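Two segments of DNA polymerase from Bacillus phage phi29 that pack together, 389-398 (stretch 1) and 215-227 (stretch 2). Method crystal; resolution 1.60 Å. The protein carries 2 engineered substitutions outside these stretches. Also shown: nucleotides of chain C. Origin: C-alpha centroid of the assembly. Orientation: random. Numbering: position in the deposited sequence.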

# COMPACT_ATOMS: atom_id res chain seq x y z
N LEU F 389 10.24 1.32 3.76
CA LEU F 389 10.96 0.93 4.97
C LEU F 389 10.10 0.92 6.26
O LEU F 389 10.10 -0.07 7.00
CB LEU F 389 12.19 1.84 5.19
CG LEU F 389 13.05 1.44 6.38
CD1 LEU F 389 13.51 -0.01 6.38
CD2 LEU F 389 14.27 2.39 6.44
N TYR F 390 9.40 2.01 6.58
CA TYR F 390 8.84 2.10 7.93
C TYR F 390 7.86 0.98 8.23
O TYR F 390 7.79 0.46 9.35
CB TYR F 390 8.19 3.48 8.22
CG TYR F 390 6.75 3.62 7.78
CD1 TYR F 390 5.71 3.18 8.58
CD2 TYR F 390 6.44 4.19 6.56
CE1 TYR F 390 4.41 3.30 8.18
CE2 TYR F 390 5.12 4.32 6.15
CZ TYR F 390 4.12 3.86 6.96
OH TYR F 390 2.80 4.00 6.57
N GLY F 391 7.09 0.59 7.21
CA GLY F 391 6.06 -0.40 7.41
C GLY F 391 6.58 -1.75 7.85
O GLY F 391 5.87 -2.52 8.49
N LYS F 392 7.81 -2.07 7.49
CA LYS F 392 8.40 -3.36 7.85
C LYS F 392 8.67 -3.49 9.35
O LYS F 392 8.71 -4.59 9.88
CB LYS F 392 9.68 -3.59 7.06
CG LYS F 392 9.43 -3.90 5.59
CD LYS F 392 8.92 -5.31 5.33
CE LYS F 392 10.02 -6.38 5.48
NZ LYS F 392 9.53 -7.75 5.10
N PHE F 393 8.85 -2.37 10.03
CA PHE F 393 9.16 -2.44 11.47
C PHE F 393 8.01 -3.06 12.29
O PHE F 393 8.26 -3.74 13.29
CB PHE F 393 9.54 -1.06 12.00
CG PHE F 393 10.95 -0.67 11.68
CD1 PHE F 393 11.26 0.07 10.55
CD2 PHE F 393 11.98 -1.09 12.50
CE1 PHE F 393 12.58 0.38 10.27
CE2 PHE F 393 13.27 -0.77 12.23
CZ PHE F 393 13.57 -0.04 11.11
N ALA F 394 6.76 -2.83 11.87
CA ALA F 394 5.60 -3.34 12.56
C ALA F 394 5.00 -4.62 11.94
O ALA F 394 3.87 -4.96 12.22
CB ALA F 394 4.54 -2.25 12.67
N SER F 395 5.80 -5.35 11.17
CA SER F 395 5.43 -6.64 10.63
C SER F 395 4.85 -7.52 11.73
O SER F 395 5.44 -7.64 12.81
CB SER F 395 6.66 -7.33 10.05
OG SER F 395 7.18 -6.65 8.92
N ASN F 396 3.72 -8.17 11.46
CA ASN F 396 3.05 -8.95 12.46
C ASN F 396 3.74 -10.31 12.58
O ASN F 396 3.86 -11.03 11.58
CB ASN F 396 1.57 -9.13 12.06
CG ASN F 396 0.66 -9.52 13.22
OD1 ASN F 396 -0.42 -8.94 13.42
ND2 ASN F 396 1.07 -10.48 13.98
N PRO F 397 4.18 -10.68 13.79
CA PRO F 397 4.86 -11.96 13.97
C PRO F 397 3.95 -13.17 13.74
O PRO F 397 4.45 -14.26 13.55
CB PRO F 397 5.36 -11.89 15.42
CG PRO F 397 4.40 -10.94 16.08
CD PRO F 397 4.08 -9.92 15.06
N ASP F 398 2.63 -12.99 13.80
CA ASP F 398 1.67 -14.05 13.43
C ASP F 398 1.59 -14.17 11.91
O ASP F 398 0.99 -13.32 11.24
CB ASP F 398 0.29 -13.75 14.02
CG ASP F 398 -0.70 -14.85 13.77
OD1 ASP F 398 -1.89 -14.68 14.17
OD2 ASP F 398 -0.32 -15.87 13.17
P DC C 4 6.64 -8.05 2.92
OP1 DC C 4 5.81 -7.16 2.08
OP2 DC C 4 8.12 -8.14 2.74
O5' DC C 4 6.43 -7.75 4.47
C5' DC C 4 5.12 -7.53 4.95
C4' DC C 4 5.13 -6.33 5.88
O4' DC C 4 5.50 -5.13 5.15
C3' DC C 4 3.77 -6.03 6.46
O3' DC C 4 3.57 -6.83 7.60
C2' DC C 4 3.89 -4.56 6.80
C1' DC C 4 4.71 -4.05 5.63
N1 DC C 4 3.87 -3.50 4.54
C2 DC C 4 3.22 -2.27 4.77
O2 DC C 4 3.33 -1.71 5.88
N3 DC C 4 2.45 -1.73 3.80
C4 DC C 4 2.34 -2.36 2.63
N4 DC C 4 1.58 -1.77 1.69
C5 DC C 4 3.00 -3.59 2.36
C6 DC C 4 3.75 -4.13 3.33
P DT C 6 -1.54 -5.46 11.96
OP1 DT C 6 -1.40 -4.96 13.34
OP2 DT C 6 -1.00 -6.78 11.54
O5' DT C 6 -3.09 -5.47 11.56
C5' DT C 6 -3.96 -4.42 11.95
C4' DT C 6 -5.36 -4.77 11.51
O4' DT C 6 -5.40 -4.65 10.07
C3' DT C 6 -5.81 -6.20 11.85
O3' DT C 6 -7.17 -6.24 12.31
C2' DT C 6 -5.63 -6.95 10.53
C1' DT C 6 -5.90 -5.85 9.51
N1 DT C 6 -5.28 -6.05 8.14
C2 DT C 6 -6.05 -5.82 7.02
O2 DT C 6 -7.22 -5.47 7.08
N3 DT C 6 -5.41 -6.02 5.82
C4 DT C 6 -4.09 -6.42 5.63
O4 DT C 6 -3.62 -6.57 4.50
C5 DT C 6 -3.33 -6.64 6.84
C7 DT C 6 -1.90 -7.07 6.77
C6 DT C 6 -3.95 -6.44 8.02
P DT C 5 2.15 -7.44 7.93
OP1 DT C 5 2.33 -8.36 9.07
OP2 DT C 5 1.58 -8.00 6.66
O5' DT C 5 1.28 -6.19 8.35
C5' DT C 5 1.71 -5.44 9.49
C4' DT C 5 0.86 -4.20 9.57
O4' DT C 5 1.00 -3.42 8.36
C3' DT C 5 -0.62 -4.50 9.71
O3' DT C 5 -0.95 -4.28 11.05
C2' DT C 5 -1.35 -3.52 8.79
C1' DT C 5 -0.26 -2.95 7.90
N1 DT C 5 -0.38 -3.31 6.43
C2 DT C 5 -0.99 -2.41 5.59
O2 DT C 5 -1.45 -1.35 5.98
N3 DT C 5 -1.04 -2.81 4.28
C4 DT C 5 -0.55 -3.98 3.72
O4 DT C 5 -0.65 -4.24 2.52
C5 DT C 5 0.08 -4.88 4.65
C7 DT C 5 0.65 -6.19 4.16
C6 DT C 5 0.13 -4.51 5.94
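Stretch 2, residues 215-227: SLGLDKEVRYAYR

Segments far apart in sequence can be joined by one long side chain that reaches backbone carbonyls of a loop, and the pairing of 215-227 with 389-398 in phi29 DNA polymerase is a compact example. Stretch 2 begins as a helix, from Leu-216 to about Arg-223, and continues through a type I turn from Arg-223 to Tyr-226 into an extended end. Ser-215 caps the helix: its OG accepts from Leu-218 N at 3.1 Å. Stretch 1 starts with a weakly bonded helix, about 390-393, and then opens into a loop. The two stretches run in opposite senses, since Ala-394 CA lies 7.5 Å from Arg-223 CA and, farther along stretch 1 but earlier in stretch 2, Pro-397 CA lies 7.4 Å from Leu-216 CA. Together they bury 368 Å².

The polar contacts centre on Arg-223, whose CA-to-CB bond points toward stretch 1. Its NH1 donates to Ala-394 O at 2.8 Å with nearly straight geometry, while Arg-223 NH2 makes weak hydrogen bonds to Ala-394 O at 3.3 Å and to Ser-395 O at 3.2 Å. One helical turn earlier, Asp-219 OD1 holds Arg-223 NH2 in a salt bridge of 2.9 Å, so the same nitrogen that meets the carboxylate also faces the carbonyls. Pro-397 CD approaches Asp-219 OD1 to 3.3 Å. Asn-396 CA lies over one face of the guanidinium, 3.5 Å from Arg-223 NH2. The DNA shares the same arginine: Arg-223 NH1 also donates to DT6 OP1 at 3.2 Å. The loop itself contributes Asn-396 N, which donates to DT5 OP1 at 2.8 Å, so the loop and Arg-223 both bond to phosphate oxygens of the DNA.

Apolar contacts lie to both sides of the guanidinium. Ala-394 CB sits over the face of the Tyr-226 ring, 3.6 Å from its centroid and 3.5 Å from Tyr-226 CZ, a CH-pi contact that a small methyl can make closely. Toward the start of the helix, Pro-397 CB packs on Leu-216 CD2 at 3.6 Å.

Water completes the fit around the Tyr-226 hydroxyl, whose OH lies 3.8 Å from Tyr-390 CE1. Water 1, 3.0 Å from Tyr-226 OH, donates to Tyr-390 O at 2.6 Å and weakly accepts from Ala-394 N at 3.0 Å. Water 2 is 2.6 Å from Tyr-226 OH, with Gly-391 O at 2.8 Å and DT5 O4' at 2.7 Å, linking both stretches to the DNA sugar.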

# COMPACT_ATOMS: atom_id res chain seq x y z
N SER F 215 9.37 -10.15 22.96
CA SER F 215 8.51 -11.30 23.14
C SER F 215 7.20 -11.07 22.39
O SER F 215 6.79 -9.93 22.11
CB SER F 215 8.23 -11.53 24.61
OG SER F 215 7.35 -10.55 25.10
N LEU F 216 6.51 -12.15 22.06
CA LEU F 216 5.24 -12.03 21.40
C LEU F 216 4.22 -11.25 22.24
O LEU F 216 3.44 -10.48 21.70
CB LEU F 216 4.69 -13.41 21.03
CG LEU F 216 5.54 -14.14 19.97
CD1 LEU F 216 5.05 -15.59 19.78
CD2 LEU F 216 5.56 -13.40 18.64
N GLY F 217 4.24 -11.45 23.56
CA GLY F 217 3.30 -10.73 24.44
C GLY F 217 3.56 -9.24 24.46
O GLY F 217 2.62 -8.42 24.43
N LEU F 218 4.83 -8.85 24.50
CA LEU F 218 5.16 -7.44 24.49
C LEU F 218 4.86 -6.84 23.14
O LEU F 218 4.37 -5.71 23.06
CB LEU F 218 6.62 -7.19 24.87
CG LEU F 218 6.96 -7.40 26.35
CD1 LEU F 218 8.41 -6.99 26.59
CD2 LEU F 218 6.01 -6.61 27.28
N ASP F 219 5.18 -7.57 22.07
CA ASP F 219 4.89 -7.07 20.73
C ASP F 219 3.40 -6.80 20.56
O ASP F 219 3.02 -5.82 19.95
CB ASP F 219 5.36 -8.06 19.65
CG ASP F 219 5.32 -7.45 18.28
OD1 ASP F 219 4.39 -7.78 17.52
OD2 ASP F 219 6.20 -6.59 18.00
N LYS F 220 2.56 -7.70 21.07
CA LYS F 220 1.12 -7.55 20.99
C LYS F 220 0.65 -6.25 21.67
O LYS F 220 -0.17 -5.53 21.13
CB LYS F 220 0.42 -8.77 21.60
CG LYS F 220 -1.09 -8.75 21.50
CD LYS F 220 -1.70 -10.12 21.86
N GLU F 221 1.20 -5.95 22.85
CA GLU F 221 0.87 -4.69 23.55
C GLU F 221 1.29 -3.47 22.75
O GLU F 221 0.53 -2.51 22.59
CB GLU F 221 1.50 -4.64 24.95
CG GLU F 221 0.96 -5.69 25.90
CD GLU F 221 1.41 -5.50 27.34
OE1 GLU F 221 0.85 -6.21 28.21
OE2 GLU F 221 2.27 -4.63 27.61
N VAL F 222 2.52 -3.49 22.23
CA VAL F 222 3.00 -2.40 21.40
C VAL F 222 2.05 -2.19 20.21
O VAL F 222 1.71 -1.07 19.86
CB VAL F 222 4.45 -2.64 20.92
CG1 VAL F 222 4.93 -1.53 19.97
CG2 VAL F 222 5.41 -2.73 22.13
N ARG F 223 1.62 -3.30 19.60
CA ARG F 223 0.84 -3.27 18.38
C ARG F 223 -0.54 -2.62 18.58
O ARG F 223 -1.09 -2.03 17.66
CB ARG F 223 0.70 -4.68 17.82
CG ARG F 223 -0.10 -4.83 16.51
CD ARG F 223 -0.05 -6.26 15.97
NE ARG F 223 1.34 -6.66 15.87
CZ ARG F 223 2.18 -6.23 14.95
NH1 ARG F 223 1.74 -5.53 13.90
NH2 ARG F 223 3.45 -6.58 15.03
N TYR F 224 -1.06 -2.70 19.80
CA TYR F 224 -2.32 -2.01 20.09
C TYR F 224 -2.23 -0.50 19.82
O TYR F 224 -3.24 0.15 19.59
CB TYR F 224 -2.78 -2.21 21.53
CG TYR F 224 -3.11 -3.62 21.97
CD1 TYR F 224 -2.67 -4.10 23.18
CD2 TYR F 224 -3.86 -4.46 21.15
CE1 TYR F 224 -2.96 -5.38 23.59
CE2 TYR F 224 -4.16 -5.76 21.57
CZ TYR F 224 -3.70 -6.21 22.78
OH TYR F 224 -3.99 -7.51 23.22
N ALA F 225 -1.00 0.04 19.90
CA ALA F 225 -0.77 1.44 19.69
C ALA F 225 -0.43 1.80 18.24
O ALA F 225 -0.16 2.98 17.95
CB ALA F 225 0.39 1.93 20.64
N TYR F 226 -0.41 0.81 17.33
CA TYR F 226 -0.04 1.04 15.93
C TYR F 226 -1.26 1.46 15.14
O TYR F 226 -2.26 0.74 15.09
CB TYR F 226 0.58 -0.21 15.32
CG TYR F 226 1.19 -0.05 13.93
CD1 TYR F 226 2.08 0.96 13.66
CD2 TYR F 226 0.93 -0.95 12.91
CE1 TYR F 226 2.65 1.11 12.41
CE2 TYR F 226 1.50 -0.81 11.66
CZ TYR F 226 2.39 0.23 11.43
OH TYR F 226 2.99 0.39 10.18
N ARG F 227 -1.18 2.66 14.58
CA ARG F 227 -2.27 3.23 13.78
C ARG F 227 -1.66 3.82 12.52
O ARG F 227 -0.44 4.00 12.42
CB ARG F 227 -3.00 4.32 14.58
CG ARG F 227 -3.58 3.83 15.88
CD ARG F 227 -4.15 4.95 16.68
NE ARG F 227 -5.04 4.43 17.71
CZ ARG F 227 -4.66 3.97 18.90
NH1 ARG F 227 -3.39 3.96 19.26
NH2 ARG F 227 -5.58 3.51 19.74
O HOH W 1 5.84 -0.19 10.87
O HOH W 2 3.22 -1.95 9.03